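Side-chain contacts in 6-O-methylguanine DNA methyltransferase (Enterococcus faecalis, PDB 2B6C), which is of unknown function but, as a member of the AlkD-like family of all-helical repeat proteins, probably takes part in the repair of alkylated DNA: residues W51-E54 against K55-E59; K95-V98 against P99-A102; D108-R111 against K112-G115. All coordinates share one frame; numbering follows the deposited sequence.

Contact 1 (W51-E54 against K55-E59). With SO4 (sulfate ion), chain D.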
# COMPACT_ATOMS: atom_id res chain seq x y z
N TRP B 51 -4.49 -12.53 6.37
CA TRP B 51 -5.54 -13.55 6.35
C TRP B 51 -5.68 -14.16 4.97
O TRP B 51 -5.57 -13.45 3.96
CB TRP B 51 -6.91 -13.01 6.78
CG TRP B 51 -6.98 -12.43 8.18
CD1 TRP B 51 -6.13 -12.69 9.25
CD2 TRP B 51 -7.96 -11.52 8.66
NE1 TRP B 51 -6.53 -11.94 10.35
CE2 TRP B 51 -7.65 -11.23 10.02
CE3 TRP B 51 -9.06 -10.88 8.07
CZ2 TRP B 51 -8.41 -10.34 10.79
CZ3 TRP B 51 -9.80 -10.01 8.83
CH2 TRP B 51 -9.47 -9.73 10.17
N PRO B 52 -5.95 -15.49 4.92
CA PRO B 52 -6.35 -16.11 3.66
C PRO B 52 -7.55 -15.35 3.12
O PRO B 52 -8.33 -14.76 3.91
CB PRO B 52 -6.70 -17.53 4.06
CG PRO B 52 -5.86 -17.77 5.37
CD PRO B 52 -5.91 -16.44 6.05
N LYS B 53 -7.67 -15.30 1.80
CA LYS B 53 -8.76 -14.59 1.15
C LYS B 53 -10.13 -14.98 1.73
O LYS B 53 -10.97 -14.12 1.98
CB LYS B 53 -8.74 -14.84 -0.37
CG LYS B 53 -9.81 -14.05 -1.18
CD LYS B 53 -9.76 -12.51 -0.97
CE LYS B 53 -8.44 -11.86 -1.43
NZ LYS B 53 -8.23 -12.04 -2.91
N GLU B 54 -10.35 -16.27 1.94
CA GLU B 54 -11.65 -16.74 2.43
C GLU B 54 -11.95 -16.16 3.82
O GLU B 54 -13.07 -15.71 4.09
CB GLU B 54 -11.73 -18.26 2.47
CG GLU B 54 -13.18 -18.79 2.59
CD GLU B 54 -13.26 -20.33 2.69
OE1 GLU B 54 -12.25 -20.97 3.10
OE2 GLU B 54 -14.33 -20.92 2.37
N LYS B 55 -10.94 -16.16 4.69
CA LYS B 55 -11.09 -15.58 6.02
C LYS B 55 -11.42 -14.09 5.91
O LYS B 55 -12.32 -13.62 6.62
CB LYS B 55 -9.84 -15.84 6.89
CG LYS B 55 -10.01 -15.29 8.32
CD LYS B 55 -8.81 -15.61 9.21
CE LYS B 55 -8.95 -14.91 10.55
NZ LYS B 55 -7.82 -15.29 11.46
N LEU B 56 -10.72 -13.36 5.02
CA LEU B 56 -10.94 -11.92 4.83
C LEU B 56 -12.39 -11.62 4.43
O LEU B 56 -13.02 -10.74 5.01
CB LEU B 56 -9.94 -11.31 3.83
CG LEU B 56 -10.08 -9.80 3.48
CD1 LEU B 56 -10.06 -8.87 4.73
CD2 LEU B 56 -9.05 -9.39 2.45
N CYS B 57 -12.92 -12.35 3.45
CA CYS B 57 -14.33 -12.18 3.04
C CYS B 57 -15.31 -12.52 4.17
O CYS B 57 -16.32 -11.83 4.35
CB CYS B 57 -14.65 -13.03 1.79
SG CYS B 57 -13.58 -12.57 0.37
N GLN B 58 -15.01 -13.57 4.92
CA GLN B 58 -15.85 -13.96 6.03
C GLN B 58 -15.85 -12.95 7.16
O GLN B 58 -16.86 -12.78 7.83
CB GLN B 58 -15.42 -15.33 6.56
CG GLN B 58 -15.91 -16.50 5.70
CD GLN B 58 -15.22 -17.81 6.10
OE1 GLN B 58 -14.15 -17.81 6.74
NE2 GLN B 58 -15.83 -18.92 5.72
N GLU B 59 -14.71 -12.34 7.41
CA GLU B 59 -14.58 -11.33 8.46
C GLU B 59 -15.30 -10.05 8.04
O GLU B 59 -16.00 -9.42 8.82
CB GLU B 59 -13.11 -11.05 8.76
CG GLU B 59 -12.38 -12.21 9.43
CD GLU B 59 -12.47 -12.17 10.96
OE1 GLU B 59 -12.92 -11.15 11.53
OE2 GLU B 59 -12.06 -13.15 11.61
S SO4 D . -4.65 -17.84 0.67
O1 SO4 D . -4.48 -18.45 2.00
O2 SO4 D . -4.34 -18.86 -0.32
O3 SO4 D . -3.72 -16.72 0.64
O4 SO4 D . -6.01 -17.39 0.35
O HOH W 1 -12.09 -19.83 5.96

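Contact 2 (K95-V98 against P99-A102). With SO4 (sulfate ion), chain I.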
# COMPACT_ATOMS: atom_id res chain seq x y z
N LYS B 95 -20.45 -5.43 -4.65
CA LYS B 95 -21.59 -4.57 -4.99
C LYS B 95 -22.85 -4.98 -4.21
O LYS B 95 -23.68 -4.12 -3.90
CB LYS B 95 -21.85 -4.52 -6.52
CG LYS B 95 -23.27 -3.99 -6.87
CD LYS B 95 -23.47 -3.53 -8.30
CE LYS B 95 -24.94 -3.11 -8.53
NZ LYS B 95 -25.86 -4.27 -8.32
N ALA B 96 -22.96 -6.26 -3.85
CA ALA B 96 -24.07 -6.74 -3.03
C ALA B 96 -24.22 -5.99 -1.70
O ALA B 96 -25.31 -5.95 -1.14
CB ALA B 96 -23.99 -8.29 -2.79
N TYR B 97 -23.14 -5.40 -1.19
CA TYR B 97 -23.18 -4.68 0.09
C TYR B 97 -23.71 -3.25 -0.02
O TYR B 97 -24.20 -2.70 0.96
CB TYR B 97 -21.80 -4.59 0.73
CG TYR B 97 -21.28 -5.86 1.35
CD1 TYR B 97 -21.78 -6.33 2.56
CD2 TYR B 97 -20.24 -6.57 0.74
CE1 TYR B 97 -21.28 -7.50 3.14
CE2 TYR B 97 -19.72 -7.75 1.31
CZ TYR B 97 -20.25 -8.21 2.51
OH TYR B 97 -19.74 -9.37 3.09
N VAL B 98 -23.62 -2.63 -1.19
CA VAL B 98 -23.94 -1.21 -1.33
C VAL B 98 -25.39 -0.85 -0.87
O VAL B 98 -25.56 0.04 -0.05
CB VAL B 98 -23.57 -0.67 -2.74
CG1 VAL B 98 -24.12 0.75 -2.94
CG2 VAL B 98 -22.04 -0.72 -2.95
N PRO B 99 -26.42 -1.60 -1.34
CA PRO B 99 -27.78 -1.41 -0.85
C PRO B 99 -28.07 -1.94 0.58
O PRO B 99 -29.12 -1.57 1.15
CB PRO B 99 -28.65 -2.20 -1.86
CG PRO B 99 -27.76 -2.88 -2.78
CD PRO B 99 -26.33 -2.65 -2.38
N GLN B 100 -27.19 -2.78 1.14
CA GLN B 100 -27.39 -3.28 2.51
C GLN B 100 -27.00 -2.27 3.59
O GLN B 100 -25.88 -1.71 3.56
CB GLN B 100 -26.64 -4.58 2.78
CG GLN B 100 -26.88 -5.74 1.84
CD GLN B 100 -25.99 -6.93 2.26
OE1 GLN B 100 -25.94 -7.30 3.44
NE2 GLN B 100 -25.30 -7.52 1.30
N LYS B 101 -27.91 -2.06 4.56
CA LYS B 101 -27.74 -1.11 5.65
C LYS B 101 -27.28 0.27 5.07
O LYS B 101 -26.35 0.89 5.56
CB LYS B 101 -26.72 -1.63 6.69
CG LYS B 101 -26.92 -3.09 7.08
CD LYS B 101 -26.04 -3.45 8.26
CE LYS B 101 -26.49 -4.70 9.00
NZ LYS B 101 -25.80 -4.73 10.32
N ALA B 102 -27.96 0.70 4.02
CA ALA B 102 -27.52 1.81 3.20
C ALA B 102 -27.98 3.15 3.71
O ALA B 102 -29.19 3.36 4.00
CB ALA B 102 -27.99 1.63 1.75
S SO4 I . -29.78 -2.88 -8.63
O1 SO4 I . -30.11 -4.09 -7.88
O2 SO4 I . -30.50 -2.84 -9.92
O3 SO4 I . -28.35 -2.93 -8.96
O4 SO4 I . -30.11 -1.70 -7.81
O HOH W 2 -24.44 0.51 2.36

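Contact 3 (D108-R111 against K112-G115)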
# COMPACT_ATOMS: atom_id res chain seq x y z
N ASP B 108 -21.06 6.10 0.64
CA ASP B 108 -19.91 6.92 0.29
C ASP B 108 -18.62 6.22 0.70
O ASP B 108 -17.63 6.32 0.00
CB ASP B 108 -19.98 8.32 0.93
CG ASP B 108 -21.10 9.19 0.35
OD1 ASP B 108 -21.69 8.84 -0.70
OD2 ASP B 108 -21.39 10.27 0.94
N ALA B 109 -18.62 5.52 1.84
CA ALA B 109 -17.45 4.65 2.17
C ALA B 109 -17.27 3.52 1.14
O ALA B 109 -16.14 3.29 0.69
CB ALA B 109 -17.55 4.08 3.59
N TRP B 110 -18.35 2.83 0.74
CA TRP B 110 -18.24 1.85 -0.37
C TRP B 110 -17.76 2.48 -1.68
O TRP B 110 -16.96 1.88 -2.40
CB TRP B 110 -19.56 1.11 -0.66
CG TRP B 110 -19.87 0.03 0.33
CD1 TRP B 110 -20.98 -0.06 1.15
CD2 TRP B 110 -19.08 -1.13 0.61
NE1 TRP B 110 -20.91 -1.19 1.92
CE2 TRP B 110 -19.76 -1.88 1.61
CE3 TRP B 110 -17.85 -1.63 0.10
CZ2 TRP B 110 -19.25 -3.08 2.14
CZ3 TRP B 110 -17.35 -2.84 0.61
CH2 TRP B 110 -18.06 -3.55 1.63
N ARG B 111 -18.24 3.69 -1.98
CA ARG B 111 -17.87 4.38 -3.20
C ARG B 111 -16.35 4.60 -3.24
O ARG B 111 -15.70 4.38 -4.29
CB ARG B 111 -18.62 5.71 -3.36
CG ARG B 111 -18.13 6.55 -4.59
CD ARG B 111 -17.05 7.56 -4.15
NE ARG B 111 -17.66 8.56 -3.28
CZ ARG B 111 -16.98 9.39 -2.50
NH1 ARG B 111 -15.66 9.33 -2.49
NH2 ARG B 111 -17.62 10.27 -1.74
N LYS B 112 -15.80 5.01 -2.10
CA LYS B 112 -14.35 5.14 -1.91
C LYS B 112 -13.61 3.84 -2.16
O LYS B 112 -12.58 3.87 -2.80
CB LYS B 112 -14.00 5.68 -0.52
CG LYS B 112 -14.27 7.14 -0.42
CD LYS B 112 -14.17 7.66 1.03
CE LYS B 112 -15.18 8.80 1.28
NZ LYS B 112 -14.78 9.70 2.41
N PHE B 113 -14.14 2.72 -1.68
CA PHE B 113 -13.58 1.42 -2.03
C PHE B 113 -13.56 1.15 -3.54
O PHE B 113 -12.50 0.77 -4.09
CB PHE B 113 -14.29 0.29 -1.28
CG PHE B 113 -13.90 -1.07 -1.75
CD1 PHE B 113 -12.66 -1.62 -1.40
CD2 PHE B 113 -14.77 -1.80 -2.55
CE1 PHE B 113 -12.29 -2.89 -1.83
CE2 PHE B 113 -14.43 -3.05 -3.00
CZ PHE B 113 -13.18 -3.62 -2.63
N PHE B 114 -14.70 1.32 -4.22
CA PHE B 114 -14.77 1.10 -5.68
C PHE B 114 -13.89 2.09 -6.46
O PHE B 114 -13.28 1.72 -7.47
CB PHE B 114 -16.23 1.06 -6.20
CG PHE B 114 -17.00 -0.15 -5.68
CD1 PHE B 114 -16.80 -1.41 -6.26
CD2 PHE B 114 -17.88 -0.04 -4.61
CE1 PHE B 114 -17.48 -2.54 -5.77
CE2 PHE B 114 -18.55 -1.15 -4.11
CZ PHE B 114 -18.34 -2.42 -4.69
N GLY B 115 -13.80 3.32 -5.97
CA GLY B 115 -12.98 4.34 -6.63
C GLY B 115 -11.51 4.02 -6.48
O GLY B 115 -10.73 4.24 -7.41

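Contact 1 (W51-E54 against K55-E59)
Pro-52 O accepts the amide of Leu-56 (N to O 3.0 Å), and Lys-53 O and Glu-54 O receive Cys-57 N and Gln-58 N in the same i to i+4 pattern, so that the chain passes from an extended lead-in at Trp-51 into the first turns of helix 53-65. The indole of Trp-51 folds back along these turns. Lys-55, extended from CB to NZ, lays its end over one face: its CE stands 3.7 Å from the centroid of the five-membered ring of Trp-51, 5° off the normal. Its NZ, 4.0 Å from the same centroid, adds a cation-pi interaction. Trp-51 NE1 meanwhile donates to Glu-47, whose negative charge probably favours the lysine nearby. At the six-membered ring, Trp-51 CZ3 meets Glu-59 CG at 3.4 Å; a bend at chi2 (-89°) turns the carboxylate of Glu-59 across the ring's far end. Trp-51 CE3 also touches Leu-56 CD1 at 4.0 Å. With Pro-52 as N-cap, this pairing of the residue before the cap with the fourth helical residue is a hydrophobic staple. Proline has no side-chain acceptor to cap the helix, and a sulfate, probably from the crystallisation liquor, takes Lys-53 N through O4 (3.0 Å); it also binds Lys-53 N of the second subunit. Glu-54, in the first turn, is probably favoured by the helix dipole. Its carboxylate lies nearly parallel to the Gln-58 amide, 13° between planes, and a water bridges them, donating at 3.0 Å to Gln-58 OE1 and weakly to Glu-54 OE1.

Contact 2 (K95-V98 against P99-A102)
Gln-100 turns its side-chain amide back over the turn that precedes it and lies obliquely against the ring of Tyr-97, with amide and ring planes only 21° apart and Gln-100 NE2 3.9 Å from Tyr-97 CD1. The amide is held there by a bond from Gln-100 NE2 to Ala-96 O (2.9 Å). The acceptor lies close to the amide plane, and the N-H points at it fairly straight, yet the donor stands above the carbonyl plane of Ala-96. With chi1 at -54°, CG lies beside the backbone N of Gln-100, and the rest of the chain runs out straight to reach this carbonyl. Glutamine suits the place because its other end, OE1, is an acceptor and takes Gln-65 NE2. The backbone amide of Gln-100 closes the turn on Tyr-97 O (3.0 Å), a bent bond of 130°. Val-98 and Pro-99 occupy the corners of this type I beta turn, which extends the short 3-10 segment 95-97. Proline's phi is compatible with the second corner, but the helical backbone of Val-98 before it brings Pro-99 CD tightly against Val-98 CB, at 3.4 Å. Beside the turn, one water donates to both Val-98 O (2.7 Å) and Gln-100 O (2.9 Å), tying the two carbonyls together. Lys-95 NZ reaches O3 (2.9 Å) of a sulfate, probably from the crystallisation liquor, which Glu-136 N, Asn-137 N and Asn-140 ND2 also hold. The whole loop links helix 88-94 to helix 104-120: Tyr-97 meets Tyr-64 of helix 53-65 and bonds through OH to Glu-61, while Val-98 packs against Trp-110 and Phe-114 of helix 104-120, Phe-132 and Asn-140.

Contact 3 (D108-R111 against K112-G115)
Arg-111 sets out with CG opposite its own amide nitrogen (chi1 174°), then bends at chi2 (-94°) and again at chi3; together these fold the chain back beside Lys-112 and bring Arg-111 NH1 to 3.3 Å from Lys-112 CG. The carbonyl oxygen of Asp-108 sits 3.9 Å above the guanidinium plane of Arg-111, over its centre. Lys-112 leans the same way, its CG 3.5 Å from Asp-108 O, so guanidinium face and lysine stem both lie against this carbonyl, which also accepts Lys-112 N. The charged ends stay apart, Arg-111 NH1 and Lys-112 NZ being 5.0 Å from each other. On a different flank of the helix the residues are aromatic. Trp-110 and Phe-113, three residues apart, run side by side in the same direction, and Phe-113 CD2 comes to the edge of the indole at CE3 (4.1 Å). The same CD2 stands over the centre of the Phe-114 ring, whose own CD2 rests 3.1 Å from Trp-110 O. Large flat groups suit this buried flank, which fills the space against helices 69-81 and 88-94; Phe-114 continues edge-to-face with Phe-132. The i to i+4 ladder runs unbroken to Gly-115 N on Arg-111 O, 2.7 Å. Asp-108 turns its carboxylate to Arg-142, and both it and Arg-111 touch Trp-181 of helix 173-186. Such a central helix, aromatic on one flank and polar on another, belongs to the helical-repeat solenoid of the AlkD-like family; a similar aspartate, arginine and tryptophan cluster lines the DNA-binding cleft of AlkD, consistent with a comparable site here.

Contact 3 lies at the heart of the chain, contact 2 on the surface of the loop just before it, and contact 1 is partly buried, its centre about 22 Å from the centre of the chain. Contacts 2 and 3 touch directly: Tyr-97 CB meets Trp-110 CZ2 at 3.3 Å, and Val-98 packs on both Trp-110 and Phe-114. Contact 1 touches neither, but its helix 53-65 runs on to pack against contact 2. Chemistry follows place: a lysine over an indole face marks the helix start, where a backbone N-H takes sulfate; a side-chain amide shapes the loop, where a lysine NZ takes it; and packed aromatic carbons fill the core.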